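Local coordinates for protein putative hydrolase (Bacteroides ovatus, PDB 4HBS) that is of unknown function but is probably a hydrolase, a five-bladed beta-propeller of the beta-fructosidase clan that may act on carbohydrates, at residues Tyr308-Ser313 with Val320-Ser325; His137-Leu142 with Gln154-Trp159. All coordinates share one frame; numbering follows the deposited sequence.

Contact 1. Residues Tyr308-Ser313 with Val320-Ser325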
loop_
_atom_site.group_PDB
_atom_site.type_symbol
_atom_site.label_atom_id
_atom_site.label_comp_id
_atom_site.label_asym_id
_atom_site.label_seq_id
_atom_site.Cartn_x
_atom_site.Cartn_y
_atom_site.Cartn_z
ATOM N N TYR A 308 -11.154 -4.460 -13.064
ATOM C CA TYR A 308 -10.152 -5.475 -12.768
ATOM C C TYR A 308 -9.744 -5.334 -11.337
ATOM O O TYR A 308 -9.588 -4.211 -10.863
ATOM C CB TYR A 308 -8.935 -5.320 -13.679
ATOM C CG TYR A 308 -9.260 -5.515 -15.140
ATOM C CD1 TYR A 308 -9.323 -6.789 -15.698
ATOM C CD2 TYR A 308 -9.506 -4.427 -15.971
ATOM C CE1 TYR A 308 -9.615 -6.973 -17.050
ATOM C CE2 TYR A 308 -9.782 -4.598 -17.325
ATOM C CZ TYR A 308 -9.844 -5.873 -17.861
ATOM O OH TYR A 308 -10.142 -6.052 -19.194
HETATM N N MSE A 309 -9.577 -6.454 -10.641
HETATM C CA MSE A 309 -9.125 -6.479 -9.255
HETATM C C MSE A 309 -7.834 -7.211 -9.197
HETATM O O MSE A 309 -7.744 -8.260 -9.822
HETATM C CB MSE A 309 -10.140 -7.186 -8.381
HETATM C CG MSE A 309 -9.772 -7.167 -6.930
HETATM SE SE MSE A 309 -11.107 -8.092 -5.878
HETATM C CE MSE A 309 -9.978 -9.288 -5.253
ATOM N N ILE A 310 -6.833 -6.699 -8.450
ATOM C CA ILE A 310 -5.539 -7.385 -8.303
ATOM C C ILE A 310 -5.279 -7.553 -6.832
ATOM O O ILE A 310 -5.309 -6.582 -6.091
ATOM C CB ILE A 310 -4.363 -6.667 -9.009
ATOM C CG1 ILE A 310 -4.651 -6.498 -10.510
ATOM C CG2 ILE A 310 -3.038 -7.459 -8.804
ATOM C CD1 ILE A 310 -3.833 -5.520 -11.124
ATOM N N GLY A 311 -5.022 -8.773 -6.420
ATOM C CA GLY A 311 -4.758 -9.086 -5.026
ATOM C C GLY A 311 -3.735 -10.176 -4.874
ATOM O O GLY A 311 -3.448 -10.904 -5.821
ATOM N N GLN A 312 -3.161 -10.271 -3.696
ATOM C CA GLN A 312 -2.186 -11.298 -3.387
ATOM C C GLN A 312 -2.920 -12.544 -2.995
ATOM O O GLN A 312 -3.879 -12.451 -2.237
ATOM C CB GLN A 312 -1.328 -10.834 -2.238
ATOM C CG GLN A 312 -0.124 -11.708 -1.982
ATOM C CD GLN A 312 0.494 -11.372 -0.670
ATOM O OE1 GLN A 312 0.081 -10.425 0.029
ATOM N NE2 GLN A 312 1.492 -12.141 -0.304
ATOM N N SER A 313 -2.471 -13.717 -3.451
ATOM C CA SER A 313 -3.122 -14.971 -3.066
ATOM C C SER A 313 -2.967 -15.174 -1.550
ATOM O O SER A 313 -2.118 -14.535 -0.921
ATOM C CB SER A 313 -2.562 -16.151 -3.854
ATOM O OG SER A 313 -1.189 -16.369 -3.584
ATOM N N VAL A 320 0.281 -13.493 -7.517
ATOM C CA VAL A 320 -0.495 -12.245 -7.594
ATOM C C VAL A 320 -1.706 -12.563 -8.439
ATOM O O VAL A 320 -1.537 -12.924 -9.604
ATOM C CB VAL A 320 0.341 -11.096 -8.194
ATOM C CG1 VAL A 320 -0.509 -9.838 -8.381
ATOM C CG2 VAL A 320 1.559 -10.815 -7.322
ATOM N N LEU A 321 -2.914 -12.469 -7.862
ATOM C CA LEU A 321 -4.158 -12.833 -8.541
ATOM C C LEU A 321 -4.852 -11.669 -9.201
ATOM O O LEU A 321 -4.701 -10.530 -8.770
ATOM C CB LEU A 321 -5.132 -13.451 -7.535
ATOM C CG LEU A 321 -4.588 -14.601 -6.712
ATOM C CD1 LEU A 321 -5.660 -15.143 -5.811
ATOM C CD2 LEU A 321 -4.006 -15.695 -7.599
HETATM N N MSE A 322 -5.667 -11.971 -10.225
HETATM C CA MSE A 322 -6.471 -10.977 -10.912
HETATM C C MSE A 322 -7.860 -11.536 -11.189
HETATM O O MSE A 322 -7.980 -12.685 -11.620
HETATM C CB MSE A 322 -5.821 -10.515 -12.217
HETATM C CG MSE A 322 -6.556 -9.314 -12.840
HETATM SE SE MSE A 322 -5.864 -8.721 -14.528
HETATM C CE MSE A 322 -4.447 -7.814 -13.881
ATOM N N PHE A 323 -8.902 -10.703 -10.954
ATOM C CA PHE A 323 -10.322 -11.005 -11.211
ATOM C C PHE A 323 -10.918 -9.876 -12.005
ATOM O O PHE A 323 -10.366 -8.778 -11.984
ATOM C CB PHE A 323 -11.114 -11.155 -9.905
ATOM C CG PHE A 323 -10.498 -12.032 -8.852
ATOM C CD1 PHE A 323 -9.455 -11.569 -8.065
ATOM C CD2 PHE A 323 -10.998 -13.302 -8.603
ATOM C CE1 PHE A 323 -8.895 -12.373 -7.073
ATOM C CE2 PHE A 323 -10.449 -14.098 -7.602
ATOM C CZ PHE A 323 -9.402 -13.627 -6.840
ATOM N N ARG A 324 -12.072 -10.096 -12.640
ATOM C CA ARG A 324 -12.737 -9.035 -13.390
ATOM C C ARG A 324 -14.239 -8.988 -13.104
ATOM O O ARG A 324 -14.828 -9.992 -12.705
ATOM C CB ARG A 324 -12.494 -9.197 -14.898
ATOM C CG ARG A 324 -12.951 -10.533 -15.478
ATOM C CD ARG A 324 -13.059 -10.451 -16.976
ATOM N NE ARG A 324 -13.456 -11.720 -17.576
ATOM C CZ ARG A 324 -13.482 -11.955 -18.887
ATOM N NH1 ARG A 324 -13.135 -11.001 -19.751
ATOM N NH2 ARG A 324 -13.848 -13.147 -19.348
ATOM N N SER A 325 -14.855 -7.818 -13.351
ATOM C CA SER A 325 -16.300 -7.601 -13.186
ATOM C C SER A 325 -16.801 -6.473 -14.092
ATOM O O SER A 325 -16.010 -5.682 -14.614
ATOM C CB SER A 325 -16.636 -7.261 -11.737
ATOM O OG SER A 325 -18.037 -7.162 -11.535
#
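V320 meets I310 on one face of an antiparallel strand pair: its CG1, anti to the backbone N (chi1 175°), lies 3.5 Å from I310 CG2, the side chains crossing obliquely. L321 turns to the other face. Its CG and CD1 lean on CA and CB of S313, while L321 N bonds G311 O at 2.6 Å and G311 N bonds L321 O at 3.0 Å. M322 returns to the face of V320 and runs beside I310; its chain bends at chi3, and CE ends 3.6 Å from both CG1 and CD1 of I310. An alanine in place of I310 would probably open a gap beside M322 CE and V320 CG1, which lose its branches. The selenium of M322, a selenomethionine like M309, also makes an oblique Met-aromatic contact with Y308, 4.1 Å from its CD1. F323, on the opposite face, has M309 beside it, pointing the same way, with selenium oblique to the ring and CE 3.7 Å from F323 CD1; M309 N bonds F323 O at 2.8 Å and F323 N bonds M309 O at 2.9 Å. R324 lays CB near Y308 CD1, and its guanidinium departs to D334 and A413 O. Alternating hydrogen-bonded and non-hydrogen-bonded pairs, with strand directions 159° apart, mark antiparallel pairing; joined by a short connection, 306-312 and 319-325 form a beta hairpin, the middle strands of a four-stranded propeller blade.

Contact 2. Residues His137-Leu142 with Gln154-Trp159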
loop_
_atom_site.group_PDB
_atom_site.type_symbol
_atom_site.label_atom_id
_atom_site.label_comp_id
_atom_site.label_asym_id
_atom_site.label_seq_id
_atom_site.Cartn_x
_atom_site.Cartn_y
_atom_site.Cartn_z
ATOM N N HIS A 137 -1.811 7.857 17.571
ATOM C CA HIS A 137 -3.162 7.533 17.993
ATOM C C HIS A 137 -3.483 8.190 19.362
ATOM O O HIS A 137 -2.732 8.001 20.328
ATOM C CB HIS A 137 -3.387 6.025 18.083
ATOM C CG HIS A 137 -4.838 5.699 18.135
ATOM N ND1 HIS A 137 -5.571 5.879 19.282
ATOM C CD2 HIS A 137 -5.666 5.316 17.142
ATOM C CE1 HIS A 137 -6.819 5.581 18.958
ATOM N NE2 HIS A 137 -6.920 5.235 17.681
ATOM N N PRO A 138 -4.645 8.870 19.493
ATOM C CA PRO A 138 -5.015 9.473 20.786
ATOM C C PRO A 138 -4.948 8.550 22.005
ATOM O O PRO A 138 -4.660 9.042 23.089
ATOM C CB PRO A 138 -6.457 9.897 20.559
ATOM C CG PRO A 138 -6.558 10.135 19.121
ATOM C CD PRO A 138 -5.646 9.180 18.454
ATOM N N LYS A 139 -5.230 7.232 21.847
ATOM C CA LYS A 139 -5.184 6.275 22.964
ATOM C C LYS A 139 -3.736 5.900 23.373
ATOM O O LYS A 139 -3.578 5.256 24.406
ATOM C CB LYS A 139 -5.952 4.976 22.618
ATOM C CG LYS A 139 -7.467 5.107 22.635
ATOM C CD LYS A 139 -8.185 3.772 22.306
ATOM C CE LYS A 139 -8.582 2.972 23.537
ATOM N NZ LYS A 139 -9.236 1.674 23.185
ATOM N N ALA A 140 -2.691 6.249 22.562
ATOM C CA ALA A 140 -1.293 5.901 22.864
ATOM C C ALA A 140 -0.832 6.630 24.090
ATOM O O ALA A 140 -0.997 7.846 24.173
ATOM C CB ALA A 140 -0.394 6.224 21.696
ATOM N N THR A 141 -0.263 5.890 25.052
ATOM C CA THR A 141 0.093 6.402 26.371
ATOM C C THR A 141 1.510 6.986 26.526
ATOM O O THR A 141 1.751 7.602 27.571
ATOM C CB THR A 141 -0.116 5.286 27.405
ATOM O OG1 THR A 141 0.667 4.147 27.034
ATOM C CG2 THR A 141 -1.593 4.893 27.543
ATOM N N LEU A 142 2.448 6.826 25.543
ATOM C CA LEU A 142 3.789 7.441 25.713
ATOM C C LEU A 142 3.640 8.961 25.865
ATOM O O LEU A 142 2.841 9.590 25.149
ATOM C CB LEU A 142 4.771 7.122 24.576
ATOM C CG LEU A 142 5.597 5.866 24.747
ATOM C CD1 LEU A 142 6.399 5.597 23.502
ATOM C CD2 LEU A 142 6.522 5.970 25.944
ATOM N N GLN A 154 4.010 1.628 20.930
ATOM C CA GLN A 154 3.831 0.207 20.651
ATOM C C GLN A 154 2.449 -0.272 21.011
ATOM O O GLN A 154 2.132 -1.402 20.657
ATOM C CB GLN A 154 4.872 -0.629 21.407
ATOM C CG GLN A 154 6.306 -0.164 21.232
ATOM C CD GLN A 154 6.748 -0.159 19.805
ATOM O OE1 GLN A 154 6.926 0.892 19.201
ATOM N NE2 GLN A 154 6.924 -1.332 19.222
ATOM N N ASP A 155 1.608 0.582 21.647
ATOM C CA ASP A 155 0.280 0.203 22.131
ATOM C C ASP A 155 -0.790 0.469 21.088
ATOM O O ASP A 155 -1.368 -0.489 20.556
ATOM C CB ASP A 155 -0.072 0.910 23.473
ATOM C CG ASP A 155 0.236 2.412 23.610
ATOM O OD1 ASP A 155 0.883 2.984 22.687
ATOM O OD2 ASP A 155 -0.170 3.011 24.635
ATOM N N TYR A 156 -1.056 1.754 20.787
ATOM C CA TYR A 156 -2.067 2.169 19.817
ATOM C C TYR A 156 -1.382 2.921 18.698
ATOM O O TYR A 156 -0.487 3.726 18.963
ATOM C CB TYR A 156 -3.139 3.024 20.506
ATOM C CG TYR A 156 -3.816 2.257 21.618
ATOM C CD1 TYR A 156 -4.732 1.252 21.338
ATOM C CD2 TYR A 156 -3.413 2.412 22.943
ATOM C CE1 TYR A 156 -5.298 0.480 22.354
ATOM C CE2 TYR A 156 -3.964 1.640 23.967
ATOM C CZ TYR A 156 -4.913 0.678 23.669
ATOM O OH TYR A 156 -5.495 -0.082 24.664
ATOM N N LEU A 157 -1.754 2.647 17.455
ATOM C CA LEU A 157 -1.104 3.321 16.328
ATOM C C LEU A 157 -2.026 3.423 15.125
ATOM O O LEU A 157 -3.165 2.958 15.173
ATOM C CB LEU A 157 0.212 2.571 15.948
ATOM C CG LEU A 157 0.057 1.115 15.500
ATOM C CD1 LEU A 157 0.042 0.992 14.003
ATOM C CD2 LEU A 157 1.158 0.290 16.014
ATOM N N TYR A 158 -1.523 4.084 14.063
ATOM C CA TYR A 158 -2.220 4.287 12.808
ATOM C C TYR A 158 -1.399 3.714 11.674
ATOM O O TYR A 158 -0.184 3.912 11.643
ATOM C CB TYR A 158 -2.458 5.796 12.554
ATOM C CG TYR A 158 -3.673 6.384 13.252
ATOM C CD1 TYR A 158 -4.941 5.826 13.087
ATOM C CD2 TYR A 158 -3.572 7.545 14.010
ATOM C CE1 TYR A 158 -6.063 6.368 13.715
ATOM C CE2 TYR A 158 -4.691 8.102 14.633
ATOM C CZ TYR A 158 -5.929 7.490 14.510
ATOM O OH TYR A 158 -7.037 8.010 15.132
ATOM N N TRP A 159 -2.050 3.029 10.729
ATOM C CA TRP A 159 -1.388 2.549 9.530
ATOM C C TRP A 159 -2.204 3.040 8.326
ATOM O O TRP A 159 -3.405 3.296 8.449
ATOM C CB TRP A 159 -1.184 1.032 9.557
ATOM C CG TRP A 159 0.018 0.567 10.338
ATOM C CD1 TRP A 159 1.167 1.263 10.593
ATOM C CD2 TRP A 159 0.186 -0.715 10.943
ATOM N NE1 TRP A 159 2.043 0.487 11.309
ATOM C CE2 TRP A 159 1.476 -0.742 11.521
ATOM C CE3 TRP A 159 -0.601 -1.882 10.991
ATOM C CZ2 TRP A 159 1.997 -1.893 12.124
ATOM C CZ3 TRP A 159 -0.110 -2.994 11.655
ATOM C CH2 TRP A 159 1.173 -2.993 12.210
HETATM O O HOH W 1 0.683 6.100 17.879
#
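K139 lays its CB over one face of the Y156 ring, a CH-pi contact with CB 3.9 Å from the ring centroid and 24° off the normal. H137 and Y158 meet differently: their side chains cross at about a right angle, their ring planes stand 40° apart, and H137 CD2 comes over the Y158 face, 3.4 Å from CZ and displaced toward the rim. The imidazole ND1 accepts K139 N at 2.9 Å, close to the ring plane, which should restrain the ring's rotation. P138 CD lies over one face of the same imidazole. At the other end, D155 OD2 takes two bonds from T141, from N at 2.9 Å and from OG1 at 2.8 Å. The amide uses the syn lone pair; the hydroxyl arrives on the syn side but 35° out of the carboxylate plane. A water accepting from H137 N and donating to Y156 O bridges the backbones. Y158 OH bonds D215 on strand 210-218, the other outermost strand of the same sheet. The H137-A140 type I beta turn, closed by A140 N to H137 O, thus packs its side chains against the start of strand 156-165, the first strand of a four-stranded propeller blade.

Contacts 1 and 2 belong to two different antiparallel four-stranded sheets of the five-bladed propeller, on opposite sides of the chain's centre. Their own centres are about 33 Å apart and their nearest atoms about 14 Å apart, so neither touches the other. The centre of contact 1 lies about 15 Å, that of contact 2 about 20 Å, from the centre of the chain; the first is buried, the second partly buried. Contact 2 is complete in sequence before contact 1 begins. No catalytic site is established for either. A glycerol about 4 Å from the S313 side chain, at contact 1, is probably a crystallisation additive and no evidence of a substrate site.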